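Local coordinates for Two-component insecticidal protein 16 kDa unit (Alcaligenes faecalis, PDB 5V3S) that probably acts as the small, aegerolysin-type component of a binary insecticidal toxin that kills corn rootworm, by a mechanism similar to Cry34Ab1/Cry35Ab1, at residues Asp93-Glu98 with Thr114-Glu119; Glu119-Ile124 with Ile140-Lys145; Phe31-Ala36 with Phe87-Gly92. All coordinates share one frame; numbering follows the deposited sequence.

Contact 1. Residues Asp93-Glu98 with Thr114-Glu119; sequences DKLVFE and TVKDKE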
ATOM      1  N   ASP A  93       8.552  -6.754  15.798  1.00 19.55           N
ATOM      2  CA  ASP A  93       7.343  -7.547  16.061  1.00 24.84           C
ATOM      3  C   ASP A  93       6.088  -6.666  16.356  1.00 20.27           C
ATOM      4  O   ASP A  93       5.040  -7.180  16.627  1.00 23.98           O
ATOM      5  CB  ASP A  93       7.573  -8.480  17.242  1.00 29.25           C
ATOM      6  CG  ASP A  93       8.476  -9.614  16.915  1.00 32.82           C
ATOM      7  OD1 ASP A  93       8.254 -10.343  15.863  1.00 30.86           O
ATOM      8  OD2 ASP A  93       9.424  -9.781  17.735  1.00 34.94           O
ATOM      9  N   LYS A  94       6.194  -5.367  16.160  1.00 18.74           N
ATOM     10  CA  LYS A  94       5.147  -4.420  16.497  1.00 18.23           C
ATOM     11  C   LYS A  94       4.366  -4.100  15.198  1.00 15.11           C
ATOM     12  O   LYS A  94       4.943  -3.655  14.199  1.00 13.23           O
ATOM     13  CB  LYS A  94       5.711  -3.137  17.058  1.00 23.56           C
ATOM     14  CG  LYS A  94       6.587  -3.313  18.301  1.00 30.04           C
ATOM     15  CD  LYS A  94       5.925  -2.658  19.504  1.00 34.51           C
ATOM     16  CE  LYS A  94       6.309  -1.187  19.664  1.00 41.05           C
ATOM     17  NZ  LYS A  94       6.159  -0.714  21.095  1.00 44.21           N
ATOM     18  N   LEU A  95       3.060  -4.312  15.223  1.00 14.92           N
ATOM     19  CA  LEU A  95       2.224  -3.922  14.060  1.00 11.82           C
ATOM     20  C   LEU A  95       2.014  -2.385  14.101  1.00 12.74           C
ATOM     21  O   LEU A  95       1.475  -1.869  15.081  1.00 13.42           O
ATOM     22  CB  LEU A  95       0.890  -4.655  14.153  1.00 12.37           C
ATOM     23  CG  LEU A  95      -0.119  -4.325  13.012  1.00 13.22           C
ATOM     24  CD1 LEU A  95       0.398  -4.654  11.660  1.00 12.88           C
ATOM     25  CD2 LEU A  95      -1.390  -5.111  13.325  1.00 13.96           C
ATOM     26  N   VAL A  96       2.411  -1.673  13.021  1.00 10.60           N
ATOM     27  CA  VAL A  96       2.321  -0.247  12.941  1.00 10.47           C
ATOM     28  C   VAL A  96       1.002   0.167  12.246  1.00 11.65           C
ATOM     29  O   VAL A  96       0.260   0.978  12.822  1.00 10.96           O
ATOM     30  CB  VAL A  96       3.548   0.283  12.238  1.00 11.75           C
ATOM     31  CG1 VAL A  96       3.451   1.792  12.012  1.00 12.56           C
ATOM     32  CG2 VAL A  96       4.771  -0.151  13.079  1.00 11.66           C
ATOM     33  N   PHE A  97       0.709  -0.403  11.091  1.00  9.79           N
ATOM     34  CA  PHE A  97      -0.606  -0.133  10.355  1.00  9.15           C
ATOM     35  C   PHE A  97      -1.057  -1.293   9.494  1.00  9.14           C
ATOM     36  O   PHE A  97      -0.328  -2.207   9.186  1.00 10.46           O
ATOM     37  CB  PHE A  97      -0.652   1.158   9.530  1.00  9.44           C
ATOM     38  CG  PHE A  97       0.182   1.175   8.245  1.00  9.76           C
ATOM     39  CD1 PHE A  97      -0.202   0.536   7.105  1.00  9.56           C
ATOM     40  CD2 PHE A  97       1.366   1.930   8.165  1.00  9.76           C
ATOM     41  CE1 PHE A  97       0.543   0.622   5.928  1.00 10.29           C
ATOM     42  CE2 PHE A  97       2.099   2.009   7.023  1.00  9.99           C
ATOM     43  CZ  PHE A  97       1.695   1.334   5.879  1.00 10.83           C
ATOM     44  N   GLU A  98      -2.336  -1.274   9.212  1.00  9.26           N
ATOM     45  CA  GLU A  98      -2.985  -2.188   8.283  1.00  9.36           C
ATOM     46  C   GLU A  98      -3.599  -1.280   7.236  1.00  9.61           C
ATOM     47  O   GLU A  98      -4.146  -0.183   7.572  1.00 10.62           O
ATOM     48  CB  GLU A  98      -4.050  -3.009   8.968  1.00 10.21           C
ATOM     49  CG  GLU A  98      -3.452  -4.030   9.954  1.00 11.64           C
ATOM     50  CD  GLU A  98      -4.490  -4.581  10.910  1.00 11.21           C
ATOM     51  OE1 GLU A  98      -5.491  -3.915  11.261  1.00 12.93           O
ATOM     52  OE2 GLU A  98      -4.326  -5.711  11.229  1.00 13.47           O
ATOM     53  N   THR A 114      -5.694   1.658   8.993  1.00 18.59           N
ATOM     54  CA  THR A 114      -5.832   1.422  10.386  1.00 16.40           C
ATOM     55  C   THR A 114      -4.467   1.571  11.062  1.00 14.35           C
ATOM     56  O   THR A 114      -3.628   0.665  10.937  1.00 13.29           O
ATOM     57  CB  THR A 114      -6.391  -0.023  10.629  1.00 16.34           C
ATOM     58  OG1 THR A 114      -7.590  -0.294   9.822  1.00 19.25           O
ATOM     59  CG2 THR A 114      -6.758  -0.252  12.098  1.00 18.82           C
ATOM     60  N   VAL A 115      -4.283   2.637  11.871  1.00 13.56           N
ATOM     61  CA  VAL A 115      -3.006   2.793  12.546  1.00 14.56           C
ATOM     62  C   VAL A 115      -3.115   2.117  13.890  1.00 15.06           C
ATOM     63  O   VAL A 115      -4.050   2.388  14.706  1.00 15.74           O
ATOM     64  CB  VAL A 115      -2.613   4.284  12.718  1.00 15.38           C
ATOM     65  CG1 VAL A 115      -1.281   4.393  13.513  1.00 15.64           C
ATOM     66  CG2 VAL A 115      -2.556   4.952  11.380  1.00 15.46           C
ATOM     67  N   LYS A 116      -2.155   1.271  14.168  1.00 16.27           N
ATOM     68  CA  LYS A 116      -2.248   0.393  15.343  1.00 18.50           C
ATOM     69  C   LYS A 116      -1.457   0.927  16.537  1.00 19.24           C
ATOM     70  O   LYS A 116      -1.727   0.550  17.668  1.00 22.65           O
ATOM     71  CB  LYS A 116      -1.819  -1.041  14.965  1.00 18.46           C
ATOM     72  CG  LYS A 116      -2.835  -1.651  13.967  1.00 18.89           C
ATOM     73  CD  LYS A 116      -4.120  -1.944  14.718  1.00 19.89           C
ATOM     74  CE  LYS A 116      -4.102  -3.282  15.417  1.00 21.04           C
ATOM     75  NZ  LYS A 116      -5.455  -3.621  16.004  1.00 21.41           N
ATOM     76  N   ASP A 117      -0.465   1.773  16.282  1.00 17.60           N
ATOM     77  CA  ASP A 117       0.246   2.386  17.411  1.00 17.22           C
ATOM     78  C   ASP A 117       0.453   3.837  17.118  1.00 17.16           C
ATOM     79  O   ASP A 117       1.506   4.224  16.604  1.00 17.12           O
ATOM     80  CB  ASP A 117       1.575   1.682  17.650  1.00 17.84           C
ATOM     81  CG  ASP A 117       2.299   2.214  18.885  1.00 19.25           C
ATOM     82  OD1 ASP A 117       1.816   3.192  19.511  1.00 23.12           O
ATOM     83  OD2 ASP A 117       3.299   1.605  19.240  1.00 20.89           O
ATOM     84  N   LYS A 118      -0.535   4.651  17.466  1.00 16.78           N
ATOM     85  CA  LYS A 118      -0.453   6.089  17.254  1.00 19.49           C
ATOM     86  C   LYS A 118       0.511   6.779  18.215  1.00 19.71           C
ATOM     87  O   LYS A 118       1.017   7.846  17.909  1.00 19.38           O
ATOM     88  CB  LYS A 118      -1.791   6.731  17.471  1.00 22.42           C
ATOM     89  CG  LYS A 118      -2.764   6.456  16.338  1.00 28.01           C
ATOM     90  CD  LYS A 118      -4.178   6.890  16.741  1.00 28.64           C
ATOM     91  CE  LYS A 118      -5.188   6.481  15.650  1.00 31.02           C
ATOM     92  NZ  LYS A 118      -5.460   5.060  15.744  1.00 29.34           N
ATOM     93  N   GLU A 119       0.749   6.129  19.353  1.00 20.35           N
ATOM     94  CA  GLU A 119       1.558   6.690  20.416  1.00 22.77           C
ATOM     95  C   GLU A 119       3.008   6.752  19.979  1.00 18.10           C
ATOM     96  O   GLU A 119       3.645   7.744  20.235  1.00 23.02           O
ATOM     97  CB  GLU A 119       1.459   5.849  21.700  1.00 27.06           C
ATOM     98  CG  GLU A 119       0.187   6.064  22.519  1.00 32.87           C
ATOM     99  CD  GLU A 119       0.406   5.833  24.030  1.00 42.32           C
ATOM    100  OE1 GLU A 119       1.572   5.648  24.493  1.00 46.69           O
ATOM    101  OE2 GLU A 119      -0.590   5.869  24.779  1.00 49.22           O
TER
HETATM  102  O   HOH W   1      -6.389  -4.564  13.653  1.00 13.92           O
HETATM  103  O   HOH W   2      -7.651  -3.346  10.078  1.00 23.90           O
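Glu98 and Thr114 lie side by side across the beta hairpin of strands 94-103 and 110-115, at the edge of one sheet of the aegerolysin beta-sandwich. Their CB atoms are 4.1 Å apart and both side chains point the same way. Glu98 N donates a hydrogen bond to Thr114 O, and Thr114 N donates one to Glu98 O at 2.8 Å, with C=O...N at 160°; these two bonds define a hydrogen-bonded antiparallel pair. Two waters carry the polar ends: one donates to Glu98 OE1 and accepts from Lys116 NZ, the other joins the same OE1 to Thr114 OG1. A single water thus bridges carboxylate and ammonium, whose charged atoms are 4.8 Å apart (OE1 of Glu98 to NZ of Lys116); any direct attraction is probably modest.

Nearby, the bent chain of Lys116 crosses Leu95 obliquely, its CG 3.8 Å from Leu95 CD2. Phe97, paired with Val115, holds CG between backbone N and carbonyl carbon (chi1 72°), leading away from strand 110-115, and its ring packs onto Val123, Ile140 and Val142 of the other sheet. Val96 and Phe97 both face Leu89 of strand 83-91, which defines a classic beta bulge.

Asp117 hydrogen-bonds Asn120 through OD2, while Lys94 NZ stays 4.1 Å from that OD2, beyond a salt bridge. Val96 O accepts a hydrogen bond from Lys116 N at 2.8 Å, with N-H...O at 168°.

Contact 2. Residues Glu119-Ile124 with Ile140-Lys145; sequences ENYTVI and ITVVKK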
ATOM      1  N   GLU A 119       0.749   6.129  19.353  1.00 20.35           N
ATOM      2  CA  GLU A 119       1.558   6.690  20.416  1.00 22.77           C
ATOM      3  C   GLU A 119       3.008   6.752  19.979  1.00 18.10           C
ATOM      4  O   GLU A 119       3.645   7.744  20.235  1.00 23.02           O
ATOM      5  CB  GLU A 119       1.459   5.849  21.700  1.00 27.06           C
ATOM      6  CG  GLU A 119       0.187   6.064  22.519  1.00 32.87           C
ATOM      7  CD  GLU A 119       0.406   5.833  24.030  1.00 42.32           C
ATOM      8  OE1 GLU A 119       1.572   5.648  24.493  1.00 46.69           O
ATOM      9  OE2 GLU A 119      -0.590   5.869  24.779  1.00 49.22           O
ATOM     10  N   ASN A 120       3.505   5.734  19.297  1.00 14.40           N
ATOM     11  CA  ASN A 120       4.956   5.601  18.994  1.00 15.53           C
ATOM     12  C   ASN A 120       5.332   5.993  17.544  1.00 13.71           C
ATOM     13  O   ASN A 120       6.465   6.179  17.254  1.00 13.44           O
ATOM     14  CB  ASN A 120       5.380   4.185  19.348  1.00 15.84           C
ATOM     15  CG  ASN A 120       5.343   3.953  20.855  1.00 19.58           C
ATOM     16  OD1 ASN A 120       5.925   4.740  21.609  1.00 21.79           O
ATOM     17  ND2 ASN A 120       4.673   2.893  21.293  1.00 19.90           N
ATOM     18  N   TYR A 121       4.327   6.137  16.667  1.00 14.13           N
ATOM     19  CA  TYR A 121       4.499   6.385  15.247  1.00 13.22           C
ATOM     20  C   TYR A 121       3.526   7.477  14.731  1.00 12.72           C
ATOM     21  O   TYR A 121       2.415   7.621  15.224  1.00 15.12           O
ATOM     22  CB  TYR A 121       4.299   5.113  14.466  1.00 13.07           C
ATOM     23  CG  TYR A 121       5.183   3.990  14.942  1.00 12.35           C
ATOM     24  CD1 TYR A 121       6.437   3.772  14.385  1.00 12.62           C
ATOM     25  CD2 TYR A 121       4.725   3.127  15.895  1.00 12.58           C
ATOM     26  CE1 TYR A 121       7.228   2.676  14.769  1.00 11.33           C
ATOM     27  CE2 TYR A 121       5.509   2.118  16.348  1.00 12.75           C
ATOM     28  CZ  TYR A 121       6.745   1.920  15.816  1.00 12.46           C
ATOM     29  OH  TYR A 121       7.490   0.888  16.302  1.00 15.11           O
ATOM     30  N   THR A 122       4.036   8.338  13.910  1.00 13.79           N
ATOM     31  CA  THR A 122       3.231   9.213  13.117  1.00 13.71           C
ATOM     32  C   THR A 122       3.063   8.574  11.743  1.00 12.49           C
ATOM     33  O   THR A 122       3.973   8.382  10.986  1.00 10.60           O
ATOM     34  CB  THR A 122       3.787  10.631  13.036  1.00 16.28           C
ATOM     35  OG1 THR A 122       4.022  11.112  14.374  1.00 16.85           O
ATOM     36  CG2 THR A 122       2.762  11.566  12.378  1.00 15.40           C
ATOM     37  N   VAL A 123       1.809   8.279  11.428  1.00 13.71           N
ATOM     38  CA  VAL A 123       1.519   7.663  10.168  1.00 13.56           C
ATOM     39  C   VAL A 123       0.516   8.506   9.401  1.00 12.07           C
ATOM     40  O   VAL A 123      -0.588   8.698   9.895  1.00 11.62           O
ATOM     41  CB  VAL A 123       0.987   6.261  10.376  1.00 13.48           C
ATOM     42  CG1 VAL A 123       0.729   5.597   9.069  1.00 14.37           C
ATOM     43  CG2 VAL A 123       1.967   5.382  11.062  1.00 14.22           C
ATOM     44  N   ILE A 124       0.898   8.970   8.228  1.00 11.24           N
ATOM     45  CA  ILE A 124       0.072   9.898   7.376  1.00 12.90           C
ATOM     46  C   ILE A 124      -0.101   9.411   5.932  1.00 12.26           C
ATOM     47  O   ILE A 124       0.914   9.175   5.243  1.00 11.26           O
ATOM     48  CB  ILE A 124       0.591  11.325   7.368  1.00 12.80           C
ATOM     49  CG1 ILE A 124       0.761  11.927   8.787  1.00 15.11           C
ATOM     50  CG2 ILE A 124      -0.388  12.199   6.506  1.00 13.71           C
ATOM     51  CD1 ILE A 124      -0.508  12.321   9.481  1.00 18.21           C
ATOM     52  N   ILE A 140       2.174   6.949   1.866  1.00 11.09           N
ATOM     53  CA  ILE A 140       2.118   6.848   3.346  1.00 10.68           C
ATOM     54  C   ILE A 140       3.542   7.110   3.895  1.00 10.99           C
ATOM     55  O   ILE A 140       4.435   6.538   3.408  1.00 11.82           O
ATOM     56  CB  ILE A 140       1.610   5.486   3.809  1.00 11.97           C
ATOM     57  CG1 ILE A 140       0.225   5.199   3.172  1.00 13.44           C
ATOM     58  CG2 ILE A 140       1.591   5.421   5.352  1.00 12.95           C
ATOM     59  CD1 ILE A 140      -0.346   3.866   3.596  1.00 15.62           C
ATOM     60  N   THR A 141       3.660   8.025   4.821  1.00 10.59           N
ATOM     61  CA  THR A 141       4.824   8.309   5.604  1.00 12.16           C
ATOM     62  C   THR A 141       4.631   7.688   6.979  1.00 11.06           C
ATOM     63  O   THR A 141       3.542   7.683   7.623  1.00 11.06           O
ATOM     64  CB  THR A 141       5.191   9.832   5.629  1.00 12.96           C
ATOM     65  OG1 THR A 141       4.037  10.608   6.105  1.00 11.73           O
ATOM     66  CG2 THR A 141       5.561  10.350   4.190  1.00 14.66           C
ATOM     67  N   VAL A 142       5.756   7.170   7.485  1.00 10.16           N
ATOM     68  CA  VAL A 142       5.765   6.586   8.734  1.00  9.85           C
ATOM     69  C   VAL A 142       7.040   7.112   9.464  1.00  9.08           C
ATOM     70  O   VAL A 142       8.089   6.981   8.951  1.00  8.71           O
ATOM     71  CB  VAL A 142       5.787   5.085   8.629  1.00 11.26           C
ATOM     72  CG1 VAL A 142       5.685   4.560  10.026  1.00 12.22           C
ATOM     73  CG2 VAL A 142       4.614   4.521   7.754  1.00 11.36           C
ATOM     74  N   VAL A 143       6.850   7.735  10.593  1.00 11.98           N
ATOM     75  CA  VAL A 143       7.940   8.289  11.394  1.00 10.91           C
ATOM     76  C   VAL A 143       7.848   7.665  12.753  1.00 11.97           C
ATOM     77  O   VAL A 143       6.863   7.852  13.452  1.00 14.22           O
ATOM     78  CB  VAL A 143       7.855   9.842  11.529  1.00 11.60           C
ATOM     79  CG1 VAL A 143       8.989  10.355  12.430  1.00 13.01           C
ATOM     80  CG2 VAL A 143       7.937  10.487  10.166  1.00 12.40           C
ATOM     81  N   LYS A 144       8.856   6.871  13.141  1.00 11.65           N
ATOM     82  CA  LYS A 144       8.968   6.410  14.568  1.00 13.40           C
ATOM     83  C   LYS A 144       9.375   7.633  15.402  1.00 15.00           C
ATOM     84  O   LYS A 144      10.453   8.219  15.123  1.00 14.74           O
ATOM     85  CB  LYS A 144       9.997   5.314  14.721  1.00 13.00           C
ATOM     86  CG  LYS A 144      10.035   4.668  16.103  1.00 15.38           C
ATOM     87  CD  LYS A 144      11.061   3.575  16.227  1.00 17.71           C
ATOM     88  CE  LYS A 144      10.875   2.645  17.461  1.00 21.27           C
ATOM     89  NZ  LYS A 144      11.570   1.306  17.207  1.00 22.75           N
ATOM     90  N   LYS A 145       8.564   7.967  16.403  1.00 13.68           N
ATOM     91  CA  LYS A 145       8.757   9.159  17.178  1.00 15.78           C
ATOM     92  C   LYS A 145      10.068   9.043  17.955  1.00 17.50           C
ATOM     93  O   LYS A 145      10.429   7.947  18.397  1.00 17.57           O
ATOM     94  CB  LYS A 145       7.579   9.385  18.103  1.00 16.99           C
ATOM     95  CG  LYS A 145       6.322   9.825  17.386  1.00 17.89           C
ATOM     96  CD  LYS A 145       5.240   9.959  18.446  1.00 18.42           C
ATOM     97  CE  LYS A 145       3.876  10.373  17.933  1.00 21.38           C
ATOM     98  NZ  LYS A 145       2.966  10.364  19.136  1.00 22.71           N
TER
HETATM   99  O   HOH W   3       8.627   5.889  19.141  1.00 21.64           O
HETATM  100  O   HOH W   4       4.471  10.605   8.952  1.00 12.70           O
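Tyr121 and Lys144 run side by side in the antiparallel hairpin of strands 121-126 and 136-144; the axes of 121-124 and 140-144 approach to 4.6 Å. Lys144 is extended, with CG anti to the backbone N (chi1 -172°), and its CG lies 3.7 Å from Tyr121 CE1. At the polar ends, Tyr121 OH hydrogen-bonds and Lys144 NZ salt-bridges OD2 of Asp91.

Farther along this face stand Val123 and Val142, and Val123 splits its two methyls. CG2 meets Val142 CG1 alongside it; CG1, anti to the backbone N, touches CG2 of the neighbouring Ile140 at 3.8 Å. All three residues touch Phe97 of the other sheet.

The opposite face carries Thr122, Val143, Ile124 and Thr141. Thr141 OG1 occupies the position between its backbone N and carbonyl carbon (chi1 56°), 3.7 Å from Ile124 CB, and shares a water with Thr122 O.

At the strand end the extended Lys145 chain passes over the Asn120 and Glu119 carbonyls and crosses Thr122 at about a right angle, CE 3.6 Å from Thr122 OG1. Its backbone N bonds Asn120 O, while its NZ reaches Glu119 O at 2.9 Å, standing 49° out of that carbonyl plane.

Contact 3. Residues Phe31-Ala36 with Phe87-Gly92; sequences FKVEGA and FSLYDG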
ATOM      1  N   PHE A  31      11.422  -0.974   8.627  1.00 10.71           N
ATOM      2  CA  PHE A  31      10.113  -1.550   8.764  1.00  9.40           C
ATOM      3  C   PHE A  31       9.976  -2.653   7.722  1.00 10.23           C
ATOM      4  O   PHE A  31      10.770  -2.694   6.786  1.00  8.87           O
ATOM      5  CB  PHE A  31       9.024  -0.457   8.445  1.00  9.21           C
ATOM      6  CG  PHE A  31       8.994   0.679   9.439  1.00  9.02           C
ATOM      7  CD1 PHE A  31       9.939   1.687   9.407  1.00  9.17           C
ATOM      8  CD2 PHE A  31       7.993   0.772  10.368  1.00  8.65           C
ATOM      9  CE1 PHE A  31       9.825   2.801  10.281  1.00  9.61           C
ATOM     10  CE2 PHE A  31       7.902   1.813  11.271  1.00  9.37           C
ATOM     11  CZ  PHE A  31       8.847   2.840  11.229  1.00  9.13           C
ATOM     12  N   LYS A  32       8.988  -3.529   7.950  1.00 11.25           N
ATOM     13  CA  LYS A  32       8.781  -4.770   7.193  1.00 12.42           C
ATOM     14  C   LYS A  32       7.344  -4.842   6.698  1.00 11.06           C
ATOM     15  O   LYS A  32       6.404  -4.725   7.559  1.00  9.78           O
ATOM     16  CB  LYS A  32       9.055  -5.965   8.070  1.00 15.74           C
ATOM     17  CG  LYS A  32       8.965  -7.328   7.384  1.00 19.50           C
ATOM     18  CD  LYS A  32       9.239  -8.448   8.398  1.00 23.50           C
ATOM     19  CE  LYS A  32       8.233  -8.492   9.575  1.00 26.33           C
ATOM     20  NZ  LYS A  32       8.290  -9.761  10.416  1.00 27.92           N
ATOM     21  N   VAL A  33       7.191  -5.098   5.385  1.00 10.44           N
ATOM     22  CA  VAL A  33       5.843  -5.400   4.826  1.00  9.99           C
ATOM     23  C   VAL A  33       5.473  -6.851   5.105  1.00 10.91           C
ATOM     24  O   VAL A  33       6.249  -7.774   4.849  1.00 11.32           O
ATOM     25  CB  VAL A  33       5.757  -5.054   3.333  1.00 10.77           C
ATOM     26  CG1 VAL A  33       4.360  -5.313   2.863  1.00 11.08           C
ATOM     27  CG2 VAL A  33       6.245  -3.613   3.009  1.00 10.57           C
ATOM     28  N   GLU A  34       4.252  -7.119   5.599  1.00 12.21           N
ATOM     29  CA  GLU A  34       3.804  -8.501   5.721  1.00 13.48           C
ATOM     30  C   GLU A  34       2.299  -8.485   5.480  1.00 13.31           C
ATOM     31  O   GLU A  34       1.640  -7.432   5.454  1.00 12.20           O
ATOM     32  CB  GLU A  34       4.069  -9.082   7.109  1.00 15.67           C
ATOM     33  CG  GLU A  34       5.465  -9.291   7.503  1.00 19.93           C
ATOM     34  CD  GLU A  34       6.193 -10.380   6.769  1.00 24.54           C
ATOM     35  OE1 GLU A  34       5.632 -11.325   6.157  1.00 26.54           O
ATOM     36  OE2 GLU A  34       7.444 -10.253   6.801  1.00 33.41           O
ATOM     37  N   GLY A  35       1.758  -9.677   5.289  1.00 12.56           N
ATOM     38  CA  GLY A  35       0.327  -9.802   5.202  1.00 12.76           C
ATOM     39  C   GLY A  35      -0.281  -9.353   3.848  1.00 12.64           C
ATOM     40  O   GLY A  35      -1.515  -9.169   3.741  1.00 13.00           O
ATOM     41  N   ALA A  36       0.541  -9.122   2.820  1.00 10.63           N
ATOM     42  CA  ALA A  36      -0.028  -8.673   1.545  1.00  9.80           C
ATOM     43  C   ALA A  36      -0.933  -9.753   0.915  1.00 10.29           C
ATOM     44  O   ALA A  36      -0.574 -10.937   0.875  1.00 10.61           O
ATOM     45  CB  ALA A  36       1.096  -8.294   0.552  1.00  9.20           C
ATOM     46  N   PHE A  87      -2.291  -4.917   2.961  1.00  8.71           N
ATOM     47  CA  PHE A  87      -1.006  -5.327   3.517  1.00  8.92           C
ATOM     48  C   PHE A  87      -0.853  -4.622   4.840  1.00  8.38           C
ATOM     49  O   PHE A  87      -1.556  -3.649   5.127  1.00  9.62           O
ATOM     50  CB  PHE A  87       0.213  -4.993   2.615  1.00  9.61           C
ATOM     51  CG  PHE A  87       0.424  -3.525   2.372  1.00 10.02           C
ATOM     52  CD1 PHE A  87      -0.301  -2.868   1.358  1.00 10.70           C
ATOM     53  CD2 PHE A  87       1.306  -2.751   3.211  1.00 10.73           C
ATOM     54  CE1 PHE A  87      -0.132  -1.539   1.162  1.00 11.83           C
ATOM     55  CE2 PHE A  87       1.472  -1.364   2.973  1.00  9.47           C
ATOM     56  CZ  PHE A  87       0.715  -0.789   1.943  1.00 12.25           C
ATOM     57  N   SER A  88       0.160  -5.021   5.574  1.00  9.19           N
ATOM     58  CA  SER A  88       0.453  -4.555   6.925  1.00  9.36           C
ATOM     59  C   SER A  88       1.920  -4.168   7.032  1.00  8.76           C
ATOM     60  O   SER A  88       2.760  -4.608   6.280  1.00 10.00           O
ATOM     61  CB  SER A  88       0.063  -5.563   8.033  1.00  9.70           C
ATOM     62  OG  SER A  88      -1.345  -5.949   7.980  1.00 10.29           O
ATOM     63  N   LEU A  89       2.197  -3.240   7.922  1.00  9.03           N
ATOM     64  CA  LEU A  89       3.635  -2.868   8.083  1.00  9.67           C
ATOM     65  C   LEU A  89       3.950  -3.028   9.529  1.00  8.98           C
ATOM     66  O   LEU A  89       3.192  -2.607  10.393  1.00 10.18           O
ATOM     67  CB  LEU A  89       3.898  -1.439   7.779  1.00 10.00           C
ATOM     68  CG  LEU A  89       5.335  -0.969   7.703  1.00  9.91           C
ATOM     69  CD1 LEU A  89       6.055  -1.475   6.512  1.00 11.64           C
ATOM     70  CD2 LEU A  89       5.387   0.529   7.720  1.00  9.97           C
ATOM     71  N   TYR A  90       5.121  -3.553   9.776  1.00 10.39           N
ATOM     72  CA  TYR A  90       5.589  -3.828  11.132  1.00 10.44           C
ATOM     73  C   TYR A  90       6.919  -3.079  11.390  1.00 10.53           C
ATOM     74  O   TYR A  90       7.654  -2.718  10.454  1.00  9.96           O
ATOM     75  CB  TYR A  90       5.873  -5.311  11.284  1.00 11.47           C
ATOM     76  CG  TYR A  90       4.668  -6.150  11.158  1.00 13.31           C
ATOM     77  CD1 TYR A  90       4.143  -6.431   9.900  1.00 13.09           C
ATOM     78  CD2 TYR A  90       4.040  -6.651  12.258  1.00 16.41           C
ATOM     79  CE1 TYR A  90       2.952  -7.158   9.766  1.00 14.92           C
ATOM     80  CE2 TYR A  90       2.858  -7.375  12.126  1.00 16.00           C
ATOM     81  CZ  TYR A  90       2.341  -7.624  10.858  1.00 14.59           C
ATOM     82  OH  TYR A  90       1.177  -8.414  10.803  1.00 21.76           O
ATOM     83  N   ASP A  91       7.219  -2.888  12.665  1.00 11.13           N
ATOM     84  CA  ASP A  91       8.541  -2.358  13.127  1.00 11.10           C
ATOM     85  C   ASP A  91       8.993  -3.457  14.109  1.00 11.48           C
ATOM     86  O   ASP A  91       8.443  -3.546  15.222  1.00 10.99           O
ATOM     87  CB  ASP A  91       8.376  -1.035  13.863  1.00 10.98           C
ATOM     88  CG  ASP A  91       9.775  -0.509  14.446  1.00 12.71           C
ATOM     89  OD1 ASP A  91      10.761  -1.034  13.996  1.00 11.39           O
ATOM     90  OD2 ASP A  91       9.831   0.459  15.212  1.00 13.64           O
ATOM     91  N   GLY A  92       9.841  -4.377  13.644  1.00 14.16           N
ATOM     92  CA  GLY A  92      10.157  -5.568  14.436  1.00 16.26           C
ATOM     93  C   GLY A  92       8.906  -6.432  14.574  1.00 16.83           C
ATOM     94  O   GLY A  92       8.216  -6.742  13.578  1.00 19.95           O
TER
HETATM   95  O   HOH W   5       7.089  -9.665  12.798  1.00 40.96           O
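Lys32 O accepts the hydrogen bond of Tyr90 N at 2.8 Å and a CA-H...O contact from Leu89 CA; Leu89 CD1 packs against it at 3.4 Å. The same oxygen lies at the edge of the Tyr90 ring, near its plane. Lys32 N donates in return to Tyr90 O, so this is a hydrogen-bonded antiparallel pair. Glu34 and Ser88 form the next such pair, in which Ser88 N meets Glu34 O nearly on the carbonyl axis (C=O...N 176°), although the bond is bent at the hydrogen, with N-H...O at 145°.

On the face of Lys32, Glu34 and Tyr90, Glu34 crosses the tyrosine at about a right angle and sets CB 3.5 Å from Tyr90 CE1. The bend at chi2 (-69°) turns its CD back; OE2 lies 3.7 Å from Lys32 NZ, a long salt bridge. That ammonium also donates to a water that binds Gly92 O; its 5.6 Å distance to the centroid of the Tyr90 ring allows at most a weak cation-pi attraction.

Leu89, Val33, Phe31 and Phe87 make an apolar cluster. Leu89, crossing Phe31 at about a right angle, places CD1 3.7 Å from Phe31 CB, while Val33 CG1 approaches Phe87 CD2 at 4.0 Å. Beside it, Asp91 rests its CB 3.9 Å from Phe31 CE2.

The cluster belongs to the aegerolysin beta-sandwich core: Phe87 and Leu89 pack on Ile24 of strand 19-27, and Phe31 and Leu89 on Val142 of strand 136-144. Within their own sheet, strands 31-38 and 83-91 lie between strand 62-63 and strand 94-103.

From the N terminus, contact 3 closes first, bringing 87-92 back to 31-36 across a 50-residue excursion that includes strands 40-44 and 68-74 of the other sheet. Contacts 1 and 2 follow in series, each a local hairpin closing 15 residues; none of the three loops nests or crosses. Contact 3 joins contact 1 within one sheet, since strands 83-91 and 94-103 are neighbours there. The turn through Glu119, shared by contacts 1 and 2, then carries the chain into the second sheet. Between the sheets, aromatic packing ties contact 2 to the other two, with Tyr121 CE1 3.7 Å from Phe31 CE2 of contact 3, and the buried carboxylate of Asp91 adds a polar tie.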